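Long-range contacts in DR2417 (Deinococcus radiodurans, PDB 4XWW), which degrades RNA from the 5' end as a metal-dependent exonuclease of the metallo-beta-lactamase superfamily, probably serving in rRNA maturation and mRNA decay: residues A[54-62]-A[468-476]; A[145-153]-A[188-196]. All coordinates share one frame; numbering follows the deposited sequence.

Contact 1: residues A[54-62]-A[468-476]; sequences KAHQMGIDL and LLDRVNLSQ. With MN (manganese (II) ion), chain G.
The carbonyl oxygen of Met-58 takes a hydrogen bond from NH1 of Arg-471 at 2.7 Å. The oxygen lies at the edge of the guanidinium and nearly in its plane, and the N-H arrives on a lone pair in the carbonyl plane (C=O...N angle 144°). An extended chain from CG to NE carries the arginine head from helix 465-477 to this loop. NH2 of Arg-471 makes a salt bridge with Asp-456, and NE donates to Gly-498 O of the second subunit, so three nitrogens hold the head in place. Asp-456 also binds the manganese ion, whose other protein ligand is Gly-59 O at 2.3 Å; Arg-471 thus acts as a second-shell residue of this site. Gly-59 is the third residue of a type II turn from Gln-57 to Ile-60, with a positive phi (87°) that suits glycine. The loop, from the metallo-beta-lactamase domain, is thereby joined to helix 465-477, in the part of the chain assigned to the RNase J C-terminal family. Met-58 bends at chi3 (-72°) and presses CE against Val-472 CG2 at 3.5 Å, a tight fit, the two side chains crossing at about a right angle. Leu-468 spreads its branches along the loop: CD1 lies 3.9 Å from Gln-57 CG, while CD2 meets Ile-60 CG2 at 4.0 Å. Ser-475 of the second subunit also packs on Met-58.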
loop_
_atom_site.group_PDB
_atom_site.type_symbol
_atom_site.label_atom_id
_atom_site.label_comp_id
_atom_site.label_asym_id
_atom_site.label_seq_id
_atom_site.Cartn_x
_atom_site.Cartn_y
_atom_site.Cartn_z
ATOM N N LYS A 54 -3.690 -5.753 -8.384
ATOM C CA LYS A 54 -3.581 -4.550 -7.569
ATOM C C LYS A 54 -4.786 -4.437 -6.634
ATOM O O LYS A 54 -5.749 -5.185 -6.769
ATOM C CB LYS A 54 -3.477 -3.312 -8.457
ATOM C CG LYS A 54 -2.262 -3.311 -9.364
ATOM C CD LYS A 54 -1.971 -1.922 -9.896
ATOM C CE LYS A 54 -0.530 -1.806 -10.365
ATOM N NZ LYS A 54 0.178 -0.668 -9.706
ATOM N N ALA A 55 -4.730 -3.490 -5.700
ATOM C CA ALA A 55 -5.783 -3.327 -4.696
ATOM C C ALA A 55 -7.141 -2.996 -5.308
ATOM O O ALA A 55 -8.170 -3.381 -4.758
ATOM C CB ALA A 55 -5.383 -2.254 -3.693
ATOM N N HIS A 56 -7.144 -2.291 -6.439
ATOM C CA HIS A 56 -8.398 -1.945 -7.096
ATOM C C HIS A 56 -8.985 -3.138 -7.853
ATOM O O HIS A 56 -10.158 -3.129 -8.223
ATOM C CB HIS A 56 -8.219 -0.742 -8.039
ATOM C CG HIS A 56 -7.398 -1.022 -9.260
ATOM N ND1 HIS A 56 -6.045 -1.285 -9.204
ATOM C CD2 HIS A 56 -7.730 -1.044 -10.573
ATOM C CE1 HIS A 56 -5.585 -1.477 -10.430
ATOM N NE2 HIS A 56 -6.589 -1.337 -11.277
ATOM N N GLN A 57 -8.177 -4.171 -8.067
ATOM C CA GLN A 57 -8.664 -5.374 -8.746
ATOM C C GLN A 57 -9.132 -6.396 -7.720
ATOM O O GLN A 57 -8.529 -7.453 -7.536
ATOM C CB GLN A 57 -7.574 -5.944 -9.650
ATOM C CG GLN A 57 -7.243 -5.006 -10.800
ATOM C CD GLN A 57 -5.876 -5.250 -11.422
ATOM O OE1 GLN A 57 -4.928 -5.638 -10.746
ATOM N NE2 GLN A 57 -5.773 -5.002 -12.722
ATOM N N MET A 58 -10.233 -6.070 -7.049
ATOM C CA MET A 58 -10.642 -6.839 -5.891
ATOM C C MET A 58 -11.217 -8.200 -6.237
ATOM O O MET A 58 -11.952 -8.363 -7.208
ATOM C CB MET A 58 -11.651 -6.037 -5.072
ATOM C CG MET A 58 -11.002 -4.864 -4.362
ATOM S SD MET A 58 -12.207 -3.804 -3.559
ATOM C CE MET A 58 -12.912 -3.053 -4.998
ATOM N N GLY A 59 -10.853 -9.182 -5.425
ATOM C CA GLY A 59 -11.429 -10.503 -5.521
ATOM C C GLY A 59 -10.735 -11.432 -6.500
ATOM O O GLY A 59 -10.918 -12.637 -6.417
ATOM N N ILE A 60 -9.933 -10.899 -7.417
ATOM C CA ILE A 60 -9.335 -11.788 -8.419
ATOM C C ILE A 60 -8.024 -12.394 -7.915
ATOM O O ILE A 60 -7.366 -11.839 -7.032
ATOM C CB ILE A 60 -9.085 -11.086 -9.787
ATOM C CG1 ILE A 60 -7.868 -10.164 -9.737
ATOM C CG2 ILE A 60 -10.357 -10.398 -10.316
ATOM C CD1 ILE A 60 -7.520 -9.562 -11.085
ATOM N N ASP A 61 -7.658 -13.544 -8.479
ATOM C CA ASP A 61 -6.502 -14.299 -8.001
ATOM C C ASP A 61 -5.214 -13.977 -8.753
ATOM O O ASP A 61 -4.166 -13.773 -8.138
ATOM C CB ASP A 61 -6.787 -15.798 -8.091
ATOM C CG ASP A 61 -8.032 -16.199 -7.337
ATOM O OD1 ASP A 61 -8.283 -15.633 -6.251
ATOM O OD2 ASP A 61 -8.773 -17.072 -7.831
ATOM N N LEU A 62 -5.282 -13.946 -10.078
ATOM C CA LEU A 62 -4.105 -13.616 -10.872
ATOM C C LEU A 62 -4.502 -13.064 -12.233
ATOM O O LEU A 62 -5.671 -13.070 -12.595
ATOM C CB LEU A 62 -3.208 -14.852 -11.036
ATOM C CG LEU A 62 -3.877 -16.101 -11.595
ATOM C CD1 LEU A 62 -3.492 -16.340 -13.068
ATOM C CD2 LEU A 62 -3.528 -17.323 -10.742
ATOM N N LEU A 468 -15.449 -5.476 -11.946
ATOM C CA LEU A 468 -14.612 -4.927 -10.881
ATOM C C LEU A 468 -15.126 -3.582 -10.376
ATOM O O LEU A 468 -15.109 -3.312 -9.175
ATOM C CB LEU A 468 -13.170 -4.763 -11.355
ATOM C CG LEU A 468 -12.399 -6.039 -11.664
ATOM C CD1 LEU A 468 -10.949 -5.686 -11.950
ATOM C CD2 LEU A 468 -12.499 -7.015 -10.506
ATOM N N LEU A 469 -15.553 -2.735 -11.308
ATOM C CA LEU A 469 -16.051 -1.405 -10.982
ATOM C C LEU A 469 -17.250 -1.507 -10.054
ATOM O O LEU A 469 -17.395 -0.725 -9.112
ATOM C CB LEU A 469 -16.414 -0.646 -12.260
ATOM C CG LEU A 469 -16.995 0.765 -12.156
ATOM C CD1 LEU A 469 -16.657 1.546 -13.412
ATOM C CD2 LEU A 469 -18.508 0.740 -11.954
ATOM N N ASP A 470 -18.111 -2.475 -10.336
ATOM C CA ASP A 470 -19.239 -2.767 -9.472
ATOM C C ASP A 470 -18.734 -3.177 -8.090
ATOM O O ASP A 470 -19.252 -2.709 -7.079
ATOM C CB ASP A 470 -20.123 -3.864 -10.079
ATOM C CG ASP A 470 -20.861 -3.400 -11.333
ATOM O OD1 ASP A 470 -20.851 -2.184 -11.624
ATOM O OD2 ASP A 470 -21.460 -4.249 -12.023
ATOM N N ARG A 471 -17.712 -4.032 -8.049
ATOM C CA ARG A 471 -17.105 -4.437 -6.775
ATOM C C ARG A 471 -16.596 -3.234 -5.972
ATOM O O ARG A 471 -16.792 -3.176 -4.749
ATOM C CB ARG A 471 -15.961 -5.440 -7.009
ATOM C CG ARG A 471 -16.448 -6.853 -7.344
ATOM C CD ARG A 471 -15.299 -7.836 -7.572
ATOM N NE ARG A 471 -15.805 -9.123 -8.051
ATOM C CZ ARG A 471 -15.042 -10.150 -8.408
ATOM N NH1 ARG A 471 -13.721 -10.058 -8.341
ATOM N NH2 ARG A 471 -15.608 -11.275 -8.831
ATOM N N VAL A 472 -15.975 -2.268 -6.648
ATOM C CA VAL A 472 -15.457 -1.087 -5.961
ATOM C C VAL A 472 -16.599 -0.325 -5.314
ATOM O O VAL A 472 -16.571 -0.026 -4.117
ATOM C CB VAL A 472 -14.699 -0.131 -6.902
ATOM C CG1 VAL A 472 -14.169 1.067 -6.112
ATOM C CG2 VAL A 472 -13.556 -0.851 -7.606
ATOM N N ASN A 473 -17.609 -0.025 -6.119
ATOM C CA ASN A 473 -18.766 0.715 -5.644
ATOM C C ASN A 473 -19.407 0.032 -4.447
ATOM O O ASN A 473 -19.724 0.683 -3.456
ATOM C CB ASN A 473 -19.775 0.895 -6.772
ATOM C CG ASN A 473 -19.337 1.942 -7.769
ATOM O OD1 ASN A 473 -18.689 2.922 -7.402
ATOM N ND2 ASN A 473 -19.678 1.740 -9.036
ATOM N N LEU A 474 -19.564 -1.285 -4.521
ATOM C CA LEU A 474 -20.105 -2.033 -3.395
ATOM C C LEU A 474 -19.204 -1.925 -2.165
ATOM O O LEU A 474 -19.687 -1.742 -1.051
ATOM C CB LEU A 474 -20.302 -3.499 -3.769
ATOM C CG LEU A 474 -21.340 -3.723 -4.867
ATOM C CD1 LEU A 474 -21.480 -5.203 -5.216
ATOM C CD2 LEU A 474 -22.671 -3.137 -4.432
ATOM N N SER A 475 -17.894 -2.038 -2.378
ATOM C CA SER A 475 -16.930 -1.988 -1.282
ATOM C C SER A 475 -16.991 -0.672 -0.529
ATOM O O SER A 475 -16.783 -0.624 0.681
ATOM C CB SER A 475 -15.515 -2.184 -1.807
ATOM O OG SER A 475 -15.067 -1.029 -2.495
ATOM N N GLN A 476 -17.255 0.398 -1.269
ATOM C CA GLN A 476 -17.227 1.737 -0.717
ATOM C C GLN A 476 -18.539 2.126 -0.056
ATOM O O GLN A 476 -18.568 2.555 1.101
ATOM C CB GLN A 476 -16.903 2.740 -1.819
ATOM C CG GLN A 476 -15.596 2.471 -2.510
ATOM C CD GLN A 476 -14.432 2.698 -1.581
ATOM O OE1 GLN A 476 -13.848 1.754 -1.046
ATOM N NE2 GLN A 476 -14.108 3.961 -1.351
HETATM MN MN MN G . -11.880 -14.606 -5.871
#

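Contact 2: residues A[145-153]-A[188-196]; sequences VAEFFCMTH and IVSDLERVE. With ZN (zinc ion), chain E.
The Phe-149 ring takes Val-195 CG2 obliquely, 3.6 Å from its CE2, while SD of Met-151 lies at its edge, in plane. With CG between the backbone N and the carbonyl carbon (chi1 59°), the Phe-149 side chain lies across Val-195 at about a right angle. Two flat groups meet in Glu-147 and Arg-194, which come from opposite directions: the arginine grips the carboxylate side-on, NE to OE2 and NH2 to OE1, each at 2.8 Å. Both oxygens lie close to the guanidinium plane, but the two planes are turned 51° apart: OE1 is met on its syn side, OE2 from above the carboxylate. An extended glutamate chain reaches out to an arginine bent at chi2 (68°). Lys-164 forms a salt bridge with OE1 as well, so two cations probably stabilise the charged carboxylate.

Beyond the salt bridge the backbone of 150-152 is bonded to 190-191. Asp-191 N donates to Cys-150 O at 2.8 Å in an almost straight N-H...O bond, and Thr-152 N donates to Ser-190 OG at 3.0 Å. The hydroxyl of Thr-152 is hydrogen-bonded to Lys-177 O and Asp-179 N. A water links Cys-150 N to OD2 of Asp-191, whose OD1 accepts from Arg-194 N as the N-cap of helix 192-201.

His-153, just past these bonds, binds zinc through NE2 at 2.2 Å, with His-84, His-86 and a water as the other ligands. Helix 192-201 thus packs beside strand 144-150 and the loop that carries the third histidine of this zinc site, an arrangement belonging to the metallo-beta-lactamase fold and its dinuclear metal centre.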
loop_
_atom_site.group_PDB
_atom_site.type_symbol
_atom_site.label_atom_id
_atom_site.label_comp_id
_atom_site.label_asym_id
_atom_site.label_seq_id
_atom_site.Cartn_x
_atom_site.Cartn_y
_atom_site.Cartn_z
ATOM N N VAL A 145 18.052 -18.195 -34.423
ATOM C CA VAL A 145 18.854 -19.039 -33.546
ATOM C C VAL A 145 19.020 -18.354 -32.193
ATOM O O VAL A 145 19.355 -17.160 -32.133
ATOM C CB VAL A 145 20.233 -19.344 -34.145
ATOM C CG1 VAL A 145 21.082 -20.121 -33.153
ATOM C CG2 VAL A 145 20.084 -20.103 -35.465
ATOM N N ALA A 146 18.759 -19.089 -31.109
ATOM C CA ALA A 146 18.873 -18.524 -29.764
ATOM C C ALA A 146 19.998 -19.192 -28.987
ATOM O O ALA A 146 20.079 -20.418 -28.953
ATOM C CB ALA A 146 17.551 -18.671 -29.009
ATOM N N GLU A 147 20.850 -18.376 -28.368
ATOM C CA GLU A 147 21.963 -18.852 -27.561
ATOM C C GLU A 147 21.780 -18.440 -26.102
ATOM O O GLU A 147 21.672 -17.250 -25.801
ATOM C CB GLU A 147 23.292 -18.300 -28.092
ATOM C CG GLU A 147 24.506 -18.877 -27.345
ATOM C CD GLU A 147 25.838 -18.283 -27.789
ATOM O OE1 GLU A 147 25.883 -17.612 -28.835
ATOM O OE2 GLU A 147 26.840 -18.470 -27.069
ATOM N N PHE A 148 21.783 -19.417 -25.200
ATOM C CA PHE A 148 21.524 -19.160 -23.791
ATOM C C PHE A 148 22.813 -18.803 -23.066
ATOM O O PHE A 148 23.857 -19.370 -23.362
ATOM C CB PHE A 148 20.874 -20.390 -23.143
ATOM C CG PHE A 148 19.475 -20.668 -23.628
ATOM C CD1 PHE A 148 19.257 -21.282 -24.849
ATOM C CD2 PHE A 148 18.377 -20.336 -22.849
ATOM C CE1 PHE A 148 17.971 -21.533 -25.300
ATOM C CE2 PHE A 148 17.089 -20.594 -23.294
ATOM C CZ PHE A 148 16.891 -21.197 -24.521
ATOM N N PHE A 149 22.751 -17.875 -22.112
ATOM C CA PHE A 149 23.904 -17.668 -21.241
ATOM C C PHE A 149 23.443 -17.353 -19.809
ATOM O O PHE A 149 22.316 -16.908 -19.574
ATOM C CB PHE A 149 24.822 -16.566 -21.784
ATOM C CG PHE A 149 24.149 -15.237 -21.930
ATOM C CD1 PHE A 149 23.493 -14.903 -23.107
ATOM C CD2 PHE A 149 24.168 -14.313 -20.889
ATOM C CE1 PHE A 149 22.870 -13.677 -23.251
ATOM C CE2 PHE A 149 23.532 -13.071 -21.015
ATOM C CZ PHE A 149 22.874 -12.753 -22.198
ATOM N N CYS A 150 24.329 -17.595 -18.853
ATOM C CA CYS A 150 23.977 -17.473 -17.446
ATOM C C CYS A 150 23.928 -16.027 -16.979
ATOM O O CYS A 150 24.843 -15.259 -17.230
ATOM C CB CYS A 150 24.981 -18.255 -16.602
ATOM S SG CYS A 150 24.613 -18.194 -14.837
ATOM N N MET A 151 22.853 -15.662 -16.283
ATOM C CA MET A 151 22.845 -14.413 -15.516
ATOM C C MET A 151 22.351 -14.700 -14.103
ATOM O O MET A 151 21.322 -15.336 -13.920
ATOM C CB MET A 151 21.966 -13.343 -16.180
ATOM C CG MET A 151 22.430 -12.987 -17.618
ATOM S SD MET A 151 23.974 -12.053 -17.564
ATOM C CE MET A 151 23.354 -10.486 -17.021
ATOM N N THR A 152 23.091 -14.238 -13.101
ATOM C CA THR A 152 22.622 -14.404 -11.731
ATOM C C THR A 152 21.304 -13.663 -11.497
ATOM O O THR A 152 21.036 -12.619 -12.092
ATOM C CB THR A 152 23.656 -13.914 -10.696
ATOM O OG1 THR A 152 24.185 -12.644 -11.103
ATOM C CG2 THR A 152 24.792 -14.896 -10.562
ATOM N N HIS A 153 20.494 -14.244 -10.623
ATOM C CA HIS A 153 19.156 -13.747 -10.301
ATOM C C HIS A 153 18.787 -14.391 -8.964
ATOM O O HIS A 153 19.621 -15.047 -8.339
ATOM C CB HIS A 153 18.181 -14.111 -11.443
ATOM C CG HIS A 153 16.842 -13.435 -11.372
ATOM N ND1 HIS A 153 16.644 -12.197 -10.782
ATOM C CD2 HIS A 153 15.627 -13.838 -11.822
ATOM C CE1 HIS A 153 15.365 -11.872 -10.876
ATOM N NE2 HIS A 153 14.725 -12.855 -11.477
ATOM N N ILE A 188 28.637 -20.439 -9.432
ATOM C CA ILE A 188 27.689 -19.726 -10.278
ATOM C C ILE A 188 28.055 -18.257 -10.422
ATOM O O ILE A 188 28.203 -17.548 -9.424
ATOM C CB ILE A 188 26.263 -19.826 -9.732
ATOM C CG1 ILE A 188 25.853 -21.295 -9.669
ATOM C CG2 ILE A 188 25.310 -19.050 -10.641
ATOM C CD1 ILE A 188 24.661 -21.552 -8.790
ATOM N N VAL A 189 28.199 -17.801 -11.666
ATOM C CA VAL A 189 28.451 -16.381 -11.949
ATOM C C VAL A 189 27.833 -15.971 -13.281
ATOM O O VAL A 189 27.653 -16.807 -14.180
ATOM C CB VAL A 189 29.976 -16.011 -12.001
ATOM C CG1 VAL A 189 30.645 -16.199 -10.659
ATOM C CG2 VAL A 189 30.732 -16.773 -13.149
ATOM N N SER A 190 27.508 -14.686 -13.410
ATOM C CA SER A 190 26.993 -14.183 -14.682
ATOM C C SER A 190 28.052 -14.316 -15.781
ATOM O O SER A 190 29.231 -14.096 -15.551
ATOM C CB SER A 190 26.537 -12.725 -14.570
ATOM O OG SER A 190 25.489 -12.595 -13.626
ATOM N N ASP A 191 27.612 -14.666 -16.974
ATOM C CA ASP A 191 28.538 -14.830 -18.093
ATOM C C ASP A 191 28.902 -13.488 -18.744
ATOM O O ASP A 191 28.527 -13.212 -19.885
ATOM C CB ASP A 191 27.944 -15.789 -19.128
ATOM C CG ASP A 191 29.005 -16.388 -20.033
ATOM O OD1 ASP A 191 30.122 -15.822 -20.089
ATOM O OD2 ASP A 191 28.722 -17.422 -20.684
ATOM N N LEU A 192 29.684 -12.671 -18.046
ATOM C CA LEU A 192 30.000 -11.341 -18.566
ATOM C C LEU A 192 30.983 -11.423 -19.730
ATOM O O LEU A 192 31.034 -10.529 -20.569
ATOM C CB LEU A 192 30.553 -10.439 -17.461
ATOM C CG LEU A 192 29.567 -10.142 -16.332
ATOM C CD1 LEU A 192 30.165 -9.161 -15.336
ATOM C CD2 LEU A 192 28.246 -9.625 -16.901
ATOM N N GLU A 193 31.769 -12.494 -19.764
ATOM C CA GLU A 193 32.651 -12.771 -20.897
ATOM C C GLU A 193 31.820 -12.887 -22.172
ATOM O O GLU A 193 32.150 -12.296 -23.208
ATOM C CB GLU A 193 33.436 -14.056 -20.634
ATOM C CG GLU A 193 34.415 -14.454 -21.714
ATOM C CD GLU A 193 35.128 -15.754 -21.383
ATOM O OE1 GLU A 193 34.445 -16.738 -21.023
ATOM O OE2 GLU A 193 36.374 -15.790 -21.472
ATOM N N ARG A 194 30.721 -13.634 -22.095
ATOM C CA ARG A 194 29.891 -13.851 -23.278
ATOM C C ARG A 194 29.214 -12.562 -23.694
ATOM O O ARG A 194 29.076 -12.275 -24.878
ATOM C CB ARG A 194 28.831 -14.927 -23.037
ATOM C CG ARG A 194 27.940 -15.151 -24.247
ATOM C CD ARG A 194 28.788 -15.783 -25.383
ATOM N NE ARG A 194 28.123 -15.963 -26.683
ATOM C CZ ARG A 194 28.065 -15.038 -27.642
ATOM N NH1 ARG A 194 28.581 -13.816 -27.442
ATOM N NH2 ARG A 194 27.481 -15.324 -28.800
ATOM N N VAL A 195 28.769 -11.792 -22.700
ATOM C CA VAL A 195 28.098 -10.526 -22.961
ATOM C C VAL A 195 29.073 -9.540 -23.616
ATOM O O VAL A 195 28.730 -8.864 -24.591
ATOM C CB VAL A 195 27.501 -9.939 -21.655
ATOM C CG1 VAL A 195 27.031 -8.503 -21.862
ATOM C CG2 VAL A 195 26.345 -10.836 -21.133
ATOM N N GLU A 196 30.290 -9.468 -23.086
ATOM C CA GLU A 196 31.308 -8.596 -23.666
ATOM C C GLU A 196 31.632 -9.007 -25.112
ATOM O O GLU A 196 31.805 -8.157 -25.993
ATOM C CB GLU A 196 32.576 -8.612 -22.815
ATOM C CG GLU A 196 33.701 -7.788 -23.427
ATOM C CD GLU A 196 34.781 -7.435 -22.428
ATOM O OE1 GLU A 196 34.992 -8.218 -21.476
ATOM O OE2 GLU A 196 35.413 -6.369 -22.598
HETATM ZN ZN ZN E . 12.691 -13.259 -12.069
HETATM O O HOH W 1 26.703 -18.857 -19.716
HETATM O O HOH W 2 11.911 -11.590 -12.364
#

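In the fold
Both segments of contact 2 fall between the two of contact 1 along the chain: 54-62 comes first, then 145-153 and 188-196, and 468-476 last. Their centres lie 41 Å apart with the middle of the chain between them, and their nearest atoms are about 18 Å apart. Contact 2 stays inside the metallo-beta-lactamase domain, joining strand 144-150 of the seven-stranded mixed sheet to helix 192-201. Contact 1 instead ties the loop between strands 42-46 and 62-65 of that domain to helix 465-477. Contact 2 supplies a ligand of the zinc centre, where RNA is bound, whereas contact 1 holds a manganese ion beside the second subunit, linking the catalytic domain with the dimer interface.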